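Local coordinates for protein nicotinate-nucleotide diphosphorylase (Carboxylating) (PDB 5HUO) that catalyses the transfer of a phosphoribosyl group to quinolinate, giving nicotinate mononucleotide, carbon dioxide and diphosphate on the route to NAD, at residues Lys68-Ala73 / Gly112-Glu117; Val150-Asp155 / Thr277-Phe282; Leu170-Lys175 / His186-Ser191; Met223-Val228 / Ile244-Asn249. All coordinates share one frame; numbering follows the deposited sequence.

Followed from the N terminus, the chain first closes interaction 1, where strand 66-73 pairs with strand 114-119 in the antiparallel sheet of the N-terminal domain. Helix 122-153 comes next, and at its C-terminal end interaction 2 opens; this contact is completed only by residues 277-282, between strands 267-271 and 289-291, the last two of the parallel sheet in chain order. Interactions 3 and 4 both fall within that span, one after the other, without crossing. Interaction 3 closes a short loop that contains the rest of helix 171-180 and ends before strand 194-196, and interaction 4 a beta-alpha-beta unit. Those two touch through H186 and E225, and both meet the fourth subunit. Interaction 1 stands apart.

Interaction 1: Lys68-Ala73 / Gly112-Glu117; sequences KVSLFA and GDLVLE
L71 on strand 66-73 faces both V115 and L116 on the antiparallel strand 114-119, which makes the pairing a worked example of the classic beta bulge in the sheet of the N-terminal domain. The amide of L71 gives its hydrogen to L116 O at 2.7 Å, and L71 O in turn accepts from V115 N at 3.0 Å, so one residue is gripped by two successive residues across from it. L71 and V115 lie side by side with CD2 against CG1, while helix 82-92 packs on L71, V115 and L116, and helix 122-153 on L71. Towards the other end, S70 and E117 form a non-hydrogen-bonded pair. The E117 side chain can be traced outward: CB lies 4.0 Å from K68 CD, CG passes S70 OG at 3.6 Å, the carboxylate carbon runs beside K68 CD, and OE2 meets K68 NZ in a salt bridge of 3.5 Å. The lysine chain is bent at chi3 (74°) and chi4 (47°), which swings its ammonium group back to the carboxylate. Past the bulge, the F72 ring meets L114 at a slant, CE1 4.0 Å from L114 CB. The pairing ends where G112 N donates to A73 O at 2.8 Å.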
loop_
_atom_site.group_PDB
_atom_site.type_symbol
_atom_site.label_atom_id
_atom_site.label_comp_id
_atom_site.label_asym_id
_atom_site.label_seq_id
_atom_site.Cartn_x
_atom_site.Cartn_y
_atom_site.Cartn_z
ATOM N N LYS A 68 -34.310 2.156 -7.365
ATOM C CA LYS A 68 -34.408 1.061 -6.444
ATOM C C LYS A 68 -34.237 -0.230 -7.204
ATOM O O LYS A 68 -34.765 -0.382 -8.279
ATOM C CB LYS A 68 -35.745 1.045 -5.715
ATOM C CG LYS A 68 -35.915 -0.139 -4.772
ATOM C CD LYS A 68 -36.917 0.081 -3.624
ATOM C CE LYS A 68 -38.392 0.060 -4.041
ATOM N NZ LYS A 68 -38.704 -1.109 -4.921
ATOM N N VAL A 69 -33.496 -1.157 -6.595
ATOM C CA VAL A 69 -33.279 -2.498 -7.125
ATOM C C VAL A 69 -33.433 -3.482 -6.006
ATOM O O VAL A 69 -33.112 -3.192 -4.881
ATOM C CB VAL A 69 -31.870 -2.742 -7.609
ATOM C CG1 VAL A 69 -31.814 -4.038 -8.413
ATOM C CG2 VAL A 69 -31.450 -1.676 -8.529
ATOM N N SER A 70 -33.900 -4.665 -6.345
ATOM C CA SER A 70 -34.170 -5.714 -5.378
ATOM C C SER A 70 -33.178 -6.869 -5.469
ATOM O O SER A 70 -32.830 -7.335 -6.553
ATOM C CB SER A 70 -35.597 -6.221 -5.559
ATOM O OG SER A 70 -36.501 -5.204 -5.208
ATOM N N LEU A 71 -32.770 -7.332 -4.314
ATOM C CA LEU A 71 -31.925 -8.485 -4.204
ATOM C C LEU A 71 -32.797 -9.702 -3.892
ATOM O O LEU A 71 -33.459 -9.735 -2.867
ATOM C CB LEU A 71 -30.905 -8.307 -3.095
ATOM C CG LEU A 71 -30.004 -9.530 -2.815
ATOM C CD1 LEU A 71 -29.083 -9.872 -3.968
ATOM C CD2 LEU A 71 -29.202 -9.257 -1.560
ATOM N N PHE A 72 -32.764 -10.689 -4.774
ATOM C CA PHE A 72 -33.559 -11.889 -4.646
ATOM C C PHE A 72 -32.682 -13.122 -4.461
ATOM O O PHE A 72 -31.685 -13.312 -5.161
ATOM C CB PHE A 72 -34.428 -12.116 -5.892
ATOM C CG PHE A 72 -35.564 -11.163 -6.016
ATOM C CD1 PHE A 72 -36.699 -11.327 -5.215
ATOM C CD2 PHE A 72 -35.531 -10.113 -6.941
ATOM C CE1 PHE A 72 -37.736 -10.414 -5.284
ATOM C CE2 PHE A 72 -36.581 -9.237 -7.025
ATOM C CZ PHE A 72 -37.674 -9.380 -6.194
ATOM N N ALA A 73 -33.084 -13.966 -3.541
ATOM C CA ALA A 73 -32.487 -15.267 -3.448
ATOM C C ALA A 73 -33.009 -16.090 -4.598
ATOM O O ALA A 73 -34.194 -16.051 -4.892
ATOM C CB ALA A 73 -32.846 -15.926 -2.123
ATOM N N GLY A 112 -36.815 -16.966 -4.604
ATOM C CA GLY A 112 -37.791 -15.922 -4.814
ATOM C C GLY A 112 -37.873 -14.948 -3.674
ATOM O O GLY A 112 -38.612 -13.965 -3.763
ATOM N N ASP A 113 -37.164 -15.236 -2.579
ATOM C CA ASP A 113 -37.216 -14.374 -1.377
ATOM C C ASP A 113 -36.595 -13.006 -1.647
ATOM O O ASP A 113 -35.546 -12.907 -2.259
ATOM C CB ASP A 113 -36.432 -14.967 -0.252
ATOM C CG ASP A 113 -37.117 -16.062 0.415
ATOM O OD1 ASP A 113 -38.246 -16.425 -0.049
ATOM O OD2 ASP A 113 -36.516 -16.586 1.402
ATOM N N LEU A 114 -37.276 -11.970 -1.175
ATOM C CA LEU A 114 -36.767 -10.606 -1.255
ATOM C C LEU A 114 -35.878 -10.305 -0.018
ATOM O O LEU A 114 -36.355 -9.961 1.063
ATOM C CB LEU A 114 -37.904 -9.601 -1.366
ATOM C CG LEU A 114 -37.491 -8.133 -1.226
ATOM C CD1 LEU A 114 -36.667 -7.696 -2.391
ATOM C CD2 LEU A 114 -38.730 -7.252 -1.125
ATOM N N VAL A 115 -34.584 -10.409 -0.222
ATOM C CA VAL A 115 -33.622 -10.247 0.854
ATOM C C VAL A 115 -33.361 -8.771 1.202
ATOM O O VAL A 115 -33.346 -8.388 2.346
ATOM C CB VAL A 115 -32.302 -10.904 0.473
ATOM C CG1 VAL A 115 -31.265 -10.701 1.578
ATOM C CG2 VAL A 115 -32.514 -12.393 0.211
ATOM N N LEU A 116 -33.202 -7.958 0.181
ATOM C CA LEU A 116 -32.950 -6.534 0.345
ATOM C C LEU A 116 -33.468 -5.709 -0.840
ATOM O O LEU A 116 -33.511 -6.181 -1.965
ATOM C CB LEU A 116 -31.443 -6.266 0.448
ATOM C CG LEU A 116 -30.799 -6.129 1.793
ATOM C CD1 LEU A 116 -29.480 -5.409 1.586
ATOM C CD2 LEU A 116 -31.596 -5.365 2.823
ATOM N N GLU A 117 -33.757 -4.446 -0.540
ATOM C CA GLU A 117 -33.921 -3.437 -1.536
ATOM C C GLU A 117 -32.799 -2.480 -1.386
ATOM O O GLU A 117 -32.437 -2.090 -0.302
ATOM C CB GLU A 117 -35.247 -2.749 -1.382
ATOM C CG GLU A 117 -36.397 -3.566 -1.967
ATOM C CD GLU A 117 -37.784 -3.120 -1.486
ATOM O OE1 GLU A 117 -37.921 -2.550 -0.381
ATOM O OE2 GLU A 117 -38.755 -3.411 -2.235
#

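Interaction 2: Val150-Asp155 / Thr277-Phe282; sequences VEALGD and TTISRF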
loop_
_atom_site.group_PDB
_atom_site.type_symbol
_atom_site.label_atom_id
_atom_site.label_comp_id
_atom_site.label_asym_id
_atom_site.label_seq_id
_atom_site.Cartn_x
_atom_site.Cartn_y
_atom_site.Cartn_z
ATOM N N VAL A 150 -23.540 -30.109 8.853
ATOM C CA VAL A 150 -24.000 -30.242 10.239
ATOM C C VAL A 150 -25.218 -31.167 10.305
ATOM O O VAL A 150 -25.285 -32.039 11.144
ATOM C CB VAL A 150 -24.329 -28.869 10.877
ATOM C CG1 VAL A 150 -25.144 -29.027 12.149
ATOM C CG2 VAL A 150 -23.047 -28.139 11.194
ATOM N N GLU A 151 -26.198 -30.927 9.440
ATOM C CA GLU A 151 -27.376 -31.746 9.397
ATOM C C GLU A 151 -27.079 -33.204 9.041
ATOM O O GLU A 151 -27.547 -34.098 9.691
ATOM C CB GLU A 151 -28.375 -31.216 8.414
ATOM C CG GLU A 151 -29.595 -32.117 8.368
ATOM C CD GLU A 151 -30.859 -31.394 8.043
ATOM O OE1 GLU A 151 -30.809 -30.380 7.281
ATOM O OE2 GLU A 151 -31.910 -31.899 8.542
ATOM N N ALA A 152 -26.322 -33.413 7.996
ATOM C CA ALA A 152 -25.895 -34.750 7.606
ATOM C C ALA A 152 -25.242 -35.549 8.743
ATOM O O ALA A 152 -25.416 -36.757 8.882
ATOM C CB ALA A 152 -24.942 -34.668 6.439
ATOM N N LEU A 153 -24.517 -34.849 9.581
ATOM C CA LEU A 153 -23.870 -35.460 10.752
ATOM C C LEU A 153 -24.920 -35.838 11.784
ATOM O O LEU A 153 -24.815 -36.852 12.432
ATOM C CB LEU A 153 -22.848 -34.480 11.375
ATOM C CG LEU A 153 -22.154 -34.885 12.665
ATOM C CD1 LEU A 153 -21.430 -36.197 12.515
ATOM C CD2 LEU A 153 -21.198 -33.785 13.077
ATOM N N GLY A 154 -25.899 -34.965 11.969
ATOM C CA GLY A 154 -26.965 -35.162 12.961
ATOM C C GLY A 154 -26.473 -35.546 14.346
ATOM O O GLY A 154 -26.952 -36.485 14.941
ATOM N N ASP A 155 -25.478 -34.825 14.847
ATOM C CA ASP A 155 -25.052 -34.955 16.247
ATOM C C ASP A 155 -24.521 -33.615 16.799
ATOM O O ASP A 155 -23.408 -33.239 16.536
ATOM C CB ASP A 155 -24.053 -36.089 16.403
ATOM C CG ASP A 155 -23.783 -36.434 17.872
ATOM O OD1 ASP A 155 -24.233 -35.701 18.772
ATOM O OD2 ASP A 155 -23.083 -37.430 18.156
ATOM N N THR A 277 -21.450 -37.420 2.120
ATOM C CA THR A 277 -21.793 -38.864 2.219
ATOM C C THR A 277 -21.159 -39.504 3.477
ATOM O O THR A 277 -21.802 -40.197 4.246
ATOM C CB THR A 277 -21.395 -39.644 0.924
ATOM O OG1 THR A 277 -19.998 -39.464 0.651
ATOM C CG2 THR A 277 -22.213 -39.146 -0.266
ATOM N N THR A 278 -19.881 -39.251 3.652
ATOM C CA THR A 278 -19.083 -39.808 4.738
ATOM C C THR A 278 -19.407 -39.287 6.145
ATOM O O THR A 278 -19.330 -40.007 7.113
ATOM C CB THR A 278 -17.635 -39.415 4.486
ATOM O OG1 THR A 278 -17.318 -39.712 3.137
ATOM C CG2 THR A 278 -16.724 -40.146 5.383
ATOM N N ILE A 279 -19.738 -38.006 6.262
ATOM C CA ILE A 279 -19.793 -37.358 7.588
ATOM C C ILE A 279 -20.705 -38.089 8.615
ATOM O O ILE A 279 -20.468 -38.028 9.795
ATOM C CB ILE A 279 -20.143 -35.862 7.495
ATOM C CG1 ILE A 279 -19.910 -35.193 8.839
ATOM C CG2 ILE A 279 -21.583 -35.667 7.089
ATOM C CD1 ILE A 279 -19.706 -33.714 8.748
ATOM N N SER A 280 -21.754 -38.759 8.150
ATOM C CA SER A 280 -22.750 -39.411 9.052
ATOM C C SER A 280 -22.168 -40.582 9.857
ATOM O O SER A 280 -22.650 -40.909 10.928
ATOM C CB SER A 280 -23.933 -39.882 8.253
ATOM O OG SER A 280 -23.479 -40.754 7.241
ATOM N N ARG A 281 -21.067 -41.138 9.374
ATOM C CA ARG A 281 -20.372 -42.252 10.062
ATOM C C ARG A 281 -19.911 -41.895 11.472
ATOM O O ARG A 281 -19.717 -42.765 12.305
ATOM C CB ARG A 281 -19.172 -42.796 9.248
ATOM C CG ARG A 281 -17.896 -41.993 9.333
ATOM C CD ARG A 281 -16.676 -42.660 8.692
ATOM N NE ARG A 281 -15.866 -41.627 7.991
ATOM C CZ ARG A 281 -14.553 -41.596 7.704
ATOM N NH1 ARG A 281 -14.070 -40.513 7.058
ATOM N NH2 ARG A 281 -13.707 -42.577 8.044
ATOM N N PHE A 282 -19.692 -40.617 11.731
ATOM C CA PHE A 282 -19.215 -40.165 13.034
ATOM C C PHE A 282 -20.354 -40.001 14.017
ATOM O O PHE A 282 -20.122 -39.766 15.194
ATOM C CB PHE A 282 -18.406 -38.871 12.922
ATOM C CG PHE A 282 -17.265 -38.978 11.983
ATOM C CD1 PHE A 282 -16.061 -39.492 12.398
ATOM C CD2 PHE A 282 -17.397 -38.574 10.680
ATOM C CE1 PHE A 282 -14.984 -39.601 11.519
ATOM C CE2 PHE A 282 -16.345 -38.665 9.791
ATOM C CZ PHE A 282 -15.134 -39.183 10.204
#
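I279 turns its two branches against A152 and L153, a forked grip that shows how a helix end can be seated through apolar contact, with polar ties just beyond it. The CG2 methyl goes to A152, 3.6 Å from its CB, whereas CG1 lies 3.9 Å from L153 CB. With CG1 anti to the backbone N (chi1 -169°), the longer branch runs beside the leucine and CD1 continues past the same L153 CB. L153 CD1 extends along the isoleucine backbone, 3.4 Å from I279 O, and on to F282 CB at 4.1 Å. The leucine and phenylalanine side chains cross at about a right angle, and the ring leads away from the helix, touching I255 and V290. S280 keeps to the margin, with its CB 3.5 Å from A152 O. The polar ties are R283 NE to L153 O and G284 N to D155 OD2. G154, with positive phi, is the first residue beyond the helix. The arrangement brings the end of helix 122-153 onto the connection between strands 267-271 and 289-291, which includes the 3-10 segment 280-282, packed against strands 159-161 and 289-291 of the alpha/beta barrel domain characteristic of quinolinate phosphoribosyltransferases.

Interaction 3: Leu170-Lys175 / His186-Ser191; sequences LRLFEK and HRFNLS. With SO4 (sulfate ion), chain J.
R171 and F188 form the close-packed part of this contact. The arginine lays its aliphatic chain across one face of the ring, CD 3.9 Å from the ring centroid in a CH-pi contact and CG 3.7 Å from F188 CE1. A bend at chi3 (-70°) carries the guanidinium up and away from the ring, standing steeply to it (planes 76° apart), letting NH1 donate to F188 O at 2.7 Å. That nitrogen also forms a salt bridge to D49 of the second subunit. One turn on, K175 NZ bonds to R187 O at 3.1 Å, from above the carbonyl plane, and its salt-bridge partner is D162. Looser are its weak bond to H186 O and the touch of L172, whose N lies at the ring edge 3.8 Å from F188 CE1 and whose CD1 stays 4.4 Å from that atom. The R187 side chain does not touch the helix; NH1 bonds to A193 O, and NE and NH2 both donate to O3 of a sulfate, probably from the crystallisation liquor, NH2 at 2.8 Å. Through R171 and K175, helix 171-180 is fastened to the loop leading into strand 194-196, while L170 and F173 pack against helix 35-49.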
loop_
_atom_site.group_PDB
_atom_site.type_symbol
_atom_site.label_atom_id
_atom_site.label_comp_id
_atom_site.label_asym_id
_atom_site.label_seq_id
_atom_site.Cartn_x
_atom_site.Cartn_y
_atom_site.Cartn_z
ATOM N N LEU A 170 -8.921 -14.450 1.397
ATOM C CA LEU A 170 -10.290 -14.330 1.833
ATOM C C LEU A 170 -10.579 -15.211 3.101
ATOM O O LEU A 170 -11.739 -15.391 3.456
ATOM C CB LEU A 170 -11.283 -14.706 0.736
ATOM C CG LEU A 170 -11.267 -13.846 -0.497
ATOM C CD1 LEU A 170 -12.190 -14.409 -1.571
ATOM C CD2 LEU A 170 -11.715 -12.436 -0.117
ATOM N N ARG A 171 -9.553 -15.672 3.779
ATOM C CA ARG A 171 -9.743 -16.587 4.908
ATOM C C ARG A 171 -10.722 -16.062 5.969
ATOM O O ARG A 171 -11.617 -16.743 6.386
ATOM C CB ARG A 171 -8.413 -16.941 5.587
ATOM C CG ARG A 171 -8.576 -17.944 6.670
ATOM C CD ARG A 171 -7.250 -18.488 7.100
ATOM N NE ARG A 171 -6.644 -19.325 6.088
ATOM C CZ ARG A 171 -5.369 -19.723 6.098
ATOM N NH1 ARG A 171 -4.519 -19.345 7.027
ATOM N NH2 ARG A 171 -4.891 -20.485 5.124
ATOM N N LEU A 172 -10.536 -14.830 6.329
ATOM C CA LEU A 172 -11.410 -14.164 7.247
ATOM C C LEU A 172 -12.880 -14.301 6.907
ATOM O O LEU A 172 -13.728 -14.480 7.796
ATOM C CB LEU A 172 -11.063 -12.686 7.213
ATOM C CG LEU A 172 -11.750 -11.790 8.188
ATOM C CD1 LEU A 172 -11.198 -12.096 9.598
ATOM C CD2 LEU A 172 -11.415 -10.385 7.814
ATOM N N PHE A 173 -13.180 -14.145 5.638
ATOM C CA PHE A 173 -14.571 -14.071 5.152
ATOM C C PHE A 173 -15.128 -15.487 5.146
ATOM O O PHE A 173 -16.275 -15.725 5.508
ATOM C CB PHE A 173 -14.683 -13.496 3.721
ATOM C CG PHE A 173 -14.303 -12.046 3.579
ATOM C CD1 PHE A 173 -13.009 -11.663 3.462
ATOM C CD2 PHE A 173 -15.243 -11.077 3.490
ATOM C CE1 PHE A 173 -12.659 -10.322 3.338
ATOM C CE2 PHE A 173 -14.896 -9.744 3.392
ATOM C CZ PHE A 173 -13.599 -9.361 3.323
ATOM N N GLU A 174 -14.317 -16.417 4.726
ATOM C CA GLU A 174 -14.718 -17.821 4.660
ATOM C C GLU A 174 -14.900 -18.386 6.055
ATOM O O GLU A 174 -15.839 -19.083 6.330
ATOM C CB GLU A 174 -13.720 -18.622 3.838
ATOM C CG GLU A 174 -13.687 -18.118 2.394
ATOM C CD GLU A 174 -12.810 -18.936 1.472
ATOM O OE1 GLU A 174 -11.865 -19.647 1.945
ATOM O OE2 GLU A 174 -13.048 -18.884 0.245
ATOM N N LYS A 175 -14.029 -18.016 6.966
ATOM C CA LYS A 175 -14.148 -18.485 8.357
ATOM C C LYS A 175 -15.478 -18.005 8.891
ATOM O O LYS A 175 -16.138 -18.701 9.661
ATOM C CB LYS A 175 -12.992 -17.979 9.205
ATOM C CG LYS A 175 -11.659 -18.614 8.795
ATOM C CD LYS A 175 -11.313 -19.844 9.634
ATOM C CE LYS A 175 -10.126 -20.585 9.042
ATOM N NZ LYS A 175 -9.686 -21.726 9.886
ATOM N N HIS A 186 -11.321 -23.433 13.194
ATOM C CA HIS A 186 -10.047 -23.965 13.648
ATOM C C HIS A 186 -9.092 -22.774 13.712
ATOM O O HIS A 186 -9.458 -21.660 13.368
ATOM C CB HIS A 186 -9.580 -25.043 12.656
ATOM C CG HIS A 186 -8.755 -26.118 13.278
ATOM N ND1 HIS A 186 -7.615 -25.851 14.002
ATOM C CD2 HIS A 186 -8.931 -27.456 13.332
ATOM C CE1 HIS A 186 -7.133 -26.973 14.493
ATOM N NE2 HIS A 186 -7.920 -27.962 14.111
ATOM N N ARG A 187 -7.835 -22.985 14.034
ATOM C CA ARG A 187 -6.833 -21.919 13.916
ATOM C C ARG A 187 -6.856 -21.244 12.580
ATOM O O ARG A 187 -7.076 -21.889 11.509
ATOM C CB ARG A 187 -5.444 -22.451 14.181
ATOM C CG ARG A 187 -4.905 -23.399 13.142
ATOM C CD ARG A 187 -3.534 -23.908 13.528
ATOM N NE ARG A 187 -3.012 -24.798 12.487
ATOM C CZ ARG A 187 -1.724 -25.025 12.267
ATOM N NH1 ARG A 187 -0.800 -24.429 13.002
ATOM N NH2 ARG A 187 -1.353 -25.844 11.296
ATOM N N PHE A 188 -6.718 -19.952 12.633
ATOM C CA PHE A 188 -6.661 -19.105 11.483
ATOM C C PHE A 188 -5.387 -19.233 10.676
ATOM O O PHE A 188 -5.281 -18.776 9.549
ATOM C CB PHE A 188 -6.635 -17.669 11.960
ATOM C CG PHE A 188 -7.027 -16.684 10.916
ATOM C CD1 PHE A 188 -8.339 -16.524 10.550
ATOM C CD2 PHE A 188 -6.051 -15.989 10.233
ATOM C CE1 PHE A 188 -8.660 -15.644 9.551
ATOM C CE2 PHE A 188 -6.357 -15.152 9.187
ATOM C CZ PHE A 188 -7.671 -14.958 8.856
ATOM N N ASN A 189 -4.366 -19.744 11.316
ATOM C CA ASN A 189 -2.998 -19.420 10.970
ATOM C C ASN A 189 -2.006 -20.428 11.395
ATOM O O ASN A 189 -2.255 -21.158 12.311
ATOM C CB ASN A 189 -2.643 -18.197 11.783
ATOM C CG ASN A 189 -2.186 -17.126 10.942
ATOM O OD1 ASN A 189 -1.908 -17.363 9.809
ATOM N ND2 ASN A 189 -2.135 -15.934 11.450
ATOM N N LEU A 190 -0.808 -20.318 10.862
ATOM C CA LEU A 190 0.350 -21.064 11.424
ATOM C C LEU A 190 0.879 -20.448 12.720
ATOM O O LEU A 190 1.552 -21.111 13.456
ATOM C CB LEU A 190 1.506 -21.162 10.431
ATOM C CG LEU A 190 1.197 -22.039 9.219
ATOM C CD1 LEU A 190 2.282 -21.929 8.175
ATOM C CD2 LEU A 190 1.001 -23.492 9.636
ATOM N N SER A 191 0.504 -19.204 12.970
ATOM C CA SER A 191 0.878 -18.469 14.172
ATOM C C SER A 191 -0.077 -18.642 15.349
ATOM O O SER A 191 0.248 -18.388 16.443
ATOM C CB SER A 191 0.994 -16.976 13.845
ATOM O OG SER A 191 2.001 -16.723 12.883
HETATM S S SO4 J . -5.052 -26.924 9.635
HETATM O O1 SO4 J . -5.880 -28.139 9.854
HETATM O O2 SO4 J . -5.814 -25.723 10.055
HETATM O O3 SO4 J . -3.784 -26.891 10.385
HETATM O O4 SO4 J . -4.718 -26.926 8.209
#

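Interaction 4: Met223-Val228 / Ile244-Asn249; sequences MVEVEV and IIMLDN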
loop_
_atom_site.group_PDB
_atom_site.type_symbol
_atom_site.label_atom_id
_atom_site.label_comp_id
_atom_site.label_asym_id
_atom_site.label_seq_id
_atom_site.Cartn_x
_atom_site.Cartn_y
_atom_site.Cartn_z
ATOM N N MET A 223 -2.220 -23.452 22.181
ATOM C CA MET A 223 -2.739 -24.824 22.160
ATOM C C MET A 223 -1.886 -25.679 21.268
ATOM O O MET A 223 -1.256 -25.198 20.318
ATOM C CB MET A 223 -4.139 -24.905 21.622
ATOM C CG MET A 223 -5.155 -24.259 22.557
ATOM S SD MET A 223 -5.305 -25.016 24.223
ATOM C CE MET A 223 -6.946 -24.421 24.780
ATOM N N VAL A 224 -1.774 -26.949 21.626
ATOM C CA VAL A 224 -0.955 -27.888 20.875
ATOM C C VAL A 224 -1.817 -29.029 20.479
ATOM O O VAL A 224 -2.497 -29.660 21.313
ATOM C CB VAL A 224 0.242 -28.412 21.682
ATOM C CG1 VAL A 224 0.950 -29.547 20.951
ATOM C CG2 VAL A 224 1.251 -27.310 21.907
ATOM N N GLU A 225 -1.725 -29.329 19.202
ATOM C CA GLU A 225 -2.441 -30.449 18.593
ATOM C C GLU A 225 -1.447 -31.364 17.880
ATOM O O GLU A 225 -0.424 -30.920 17.402
ATOM C CB GLU A 225 -3.503 -29.947 17.600
ATOM C CG GLU A 225 -4.319 -31.043 16.951
ATOM C CD GLU A 225 -5.537 -30.552 16.163
ATOM O OE1 GLU A 225 -5.860 -29.367 16.191
ATOM O OE2 GLU A 225 -6.191 -31.377 15.506
ATOM N N VAL A 226 -1.782 -32.654 17.834
ATOM C CA VAL A 226 -0.976 -33.645 17.112
ATOM C C VAL A 226 -1.833 -34.485 16.211
ATOM O O VAL A 226 -2.836 -35.035 16.669
ATOM C CB VAL A 226 -0.312 -34.652 18.053
ATOM C CG1 VAL A 226 0.434 -35.688 17.242
ATOM C CG2 VAL A 226 0.644 -33.974 18.974
ATOM N N GLU A 227 -1.381 -34.636 14.969
ATOM C CA GLU A 227 -1.985 -35.589 14.011
ATOM C C GLU A 227 -1.389 -36.963 14.170
ATOM O O GLU A 227 -0.194 -37.126 14.112
ATOM C CB GLU A 227 -1.781 -35.180 12.553
ATOM C CG GLU A 227 -2.271 -33.780 12.169
ATOM C CD GLU A 227 -2.066 -33.461 10.685
ATOM O OE1 GLU A 227 -1.345 -34.255 9.986
ATOM O OE2 GLU A 227 -2.637 -32.421 10.237
ATOM N N VAL A 228 -2.255 -37.933 14.366
ATOM C CA VAL A 228 -1.871 -39.290 14.710
ATOM C C VAL A 228 -2.557 -40.292 13.794
ATOM O O VAL A 228 -3.764 -40.231 13.573
ATOM C CB VAL A 228 -2.231 -39.556 16.176
ATOM C CG1 VAL A 228 -1.957 -40.974 16.582
ATOM C CG2 VAL A 228 -1.434 -38.615 17.057
ATOM N N ILE A 244 -5.211 -31.380 21.982
ATOM C CA ILE A 244 -6.055 -31.961 20.944
ATOM C C ILE A 244 -5.320 -33.021 20.165
ATOM O O ILE A 244 -4.189 -32.828 19.764
ATOM C CB ILE A 244 -6.506 -30.923 19.917
ATOM C CG1 ILE A 244 -7.147 -29.742 20.634
ATOM C CG2 ILE A 244 -7.474 -31.581 18.913
ATOM C CD1 ILE A 244 -7.568 -28.600 19.725
ATOM N N ILE A 245 -5.984 -34.151 19.986
ATOM C CA ILE A 245 -5.446 -35.256 19.179
ATOM C C ILE A 245 -6.280 -35.406 17.931
ATOM O O ILE A 245 -7.511 -35.464 18.024
ATOM C CB ILE A 245 -5.442 -36.579 19.945
ATOM C CG1 ILE A 245 -4.531 -36.458 21.161
ATOM C CG2 ILE A 245 -4.980 -37.718 19.039
ATOM C CD1 ILE A 245 -4.510 -37.684 22.050
ATOM N N MET A 246 -5.618 -35.376 16.781
ATOM C CA MET A 246 -6.300 -35.540 15.487
ATOM C C MET A 246 -6.156 -36.959 15.007
ATOM O O MET A 246 -5.060 -37.415 14.796
ATOM C CB MET A 246 -5.729 -34.649 14.407
ATOM C CG MET A 246 -6.439 -34.856 13.072
ATOM S SD MET A 246 -5.675 -34.068 11.635
ATOM C CE MET A 246 -6.253 -32.392 11.784
ATOM N N LEU A 247 -7.277 -37.648 14.860
ATOM C CA LEU A 247 -7.303 -39.040 14.340
ATOM C C LEU A 247 -7.467 -38.959 12.851
ATOM O O LEU A 247 -8.501 -38.599 12.343
ATOM C CB LEU A 247 -8.420 -39.887 14.962
ATOM C CG LEU A 247 -8.474 -39.903 16.500
ATOM C CD1 LEU A 247 -9.667 -40.682 17.033
ATOM C CD2 LEU A 247 -7.188 -40.450 17.099
ATOM N N ASP A 248 -6.402 -39.273 12.162
ATOM C CA ASP A 248 -6.319 -39.033 10.718
ATOM C C ASP A 248 -6.782 -40.248 9.902
ATOM O O ASP A 248 -6.185 -41.315 9.983
ATOM C CB ASP A 248 -4.883 -38.655 10.344
ATOM C CG ASP A 248 -4.764 -38.082 8.946
ATOM O OD1 ASP A 248 -5.768 -37.997 8.186
ATOM O OD2 ASP A 248 -3.613 -37.711 8.629
ATOM N N ASN A 249 -7.867 -40.051 9.155
ATOM C CA ASN A 249 -8.437 -41.050 8.228
ATOM C C ASN A 249 -8.521 -42.453 8.829
ATOM O O ASN A 249 -8.268 -43.433 8.181
ATOM C CB ASN A 249 -7.673 -41.061 6.898
#
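E225 leans over I244 across two neighbouring parallel strands, 224-228 and 244-248, joined through helix 231-240 in a beta-alpha-beta unit of the C-terminal domain. Five backbone hydrogen bonds pass between them, V226 N and V228 N donating one way, and I244 N, M246 N and D248 N the other; M246 N lies 2.8 Å from V226 O. What distinguishes the pair is the conformation of the side chains on its glutamate-bearing face. E225 has CG anti to its backbone N (chi1 -178°) and an extended chain beyond, which carries the carboxylate obliquely across I244, with CD 3.5 Å from the isoleucine CG2. Its OE2 then reaches M246 CB, also at 3.5 Å. On the other carboxylate oxygen, E225 OE1 lies 3.2 Å from H186 CE1. E227 takes the other course, its CG set anti to the carbonyl carbon (chi1 -55°). With this start and an extended chain it runs beside M246, pointing the same way, and its CG meets SD at 3.5 Å. A bend at chi3 (-81°) of the methionine leaves CE near both carboxylates, 3.9 Å from E225 OE2 as well as from E227 OE2. The latter oxygen is held by a salt bridge to K197, which may ease the proximity of the E227 and D248 carboxylates. On the reverse face, V226 and V228 lie with I245 and L247, and helix 231-240 packs on V228 and I245. There the valine and isoleucine cross at an angle, V228 CG2 lying 4.2 Å from I245 CG2.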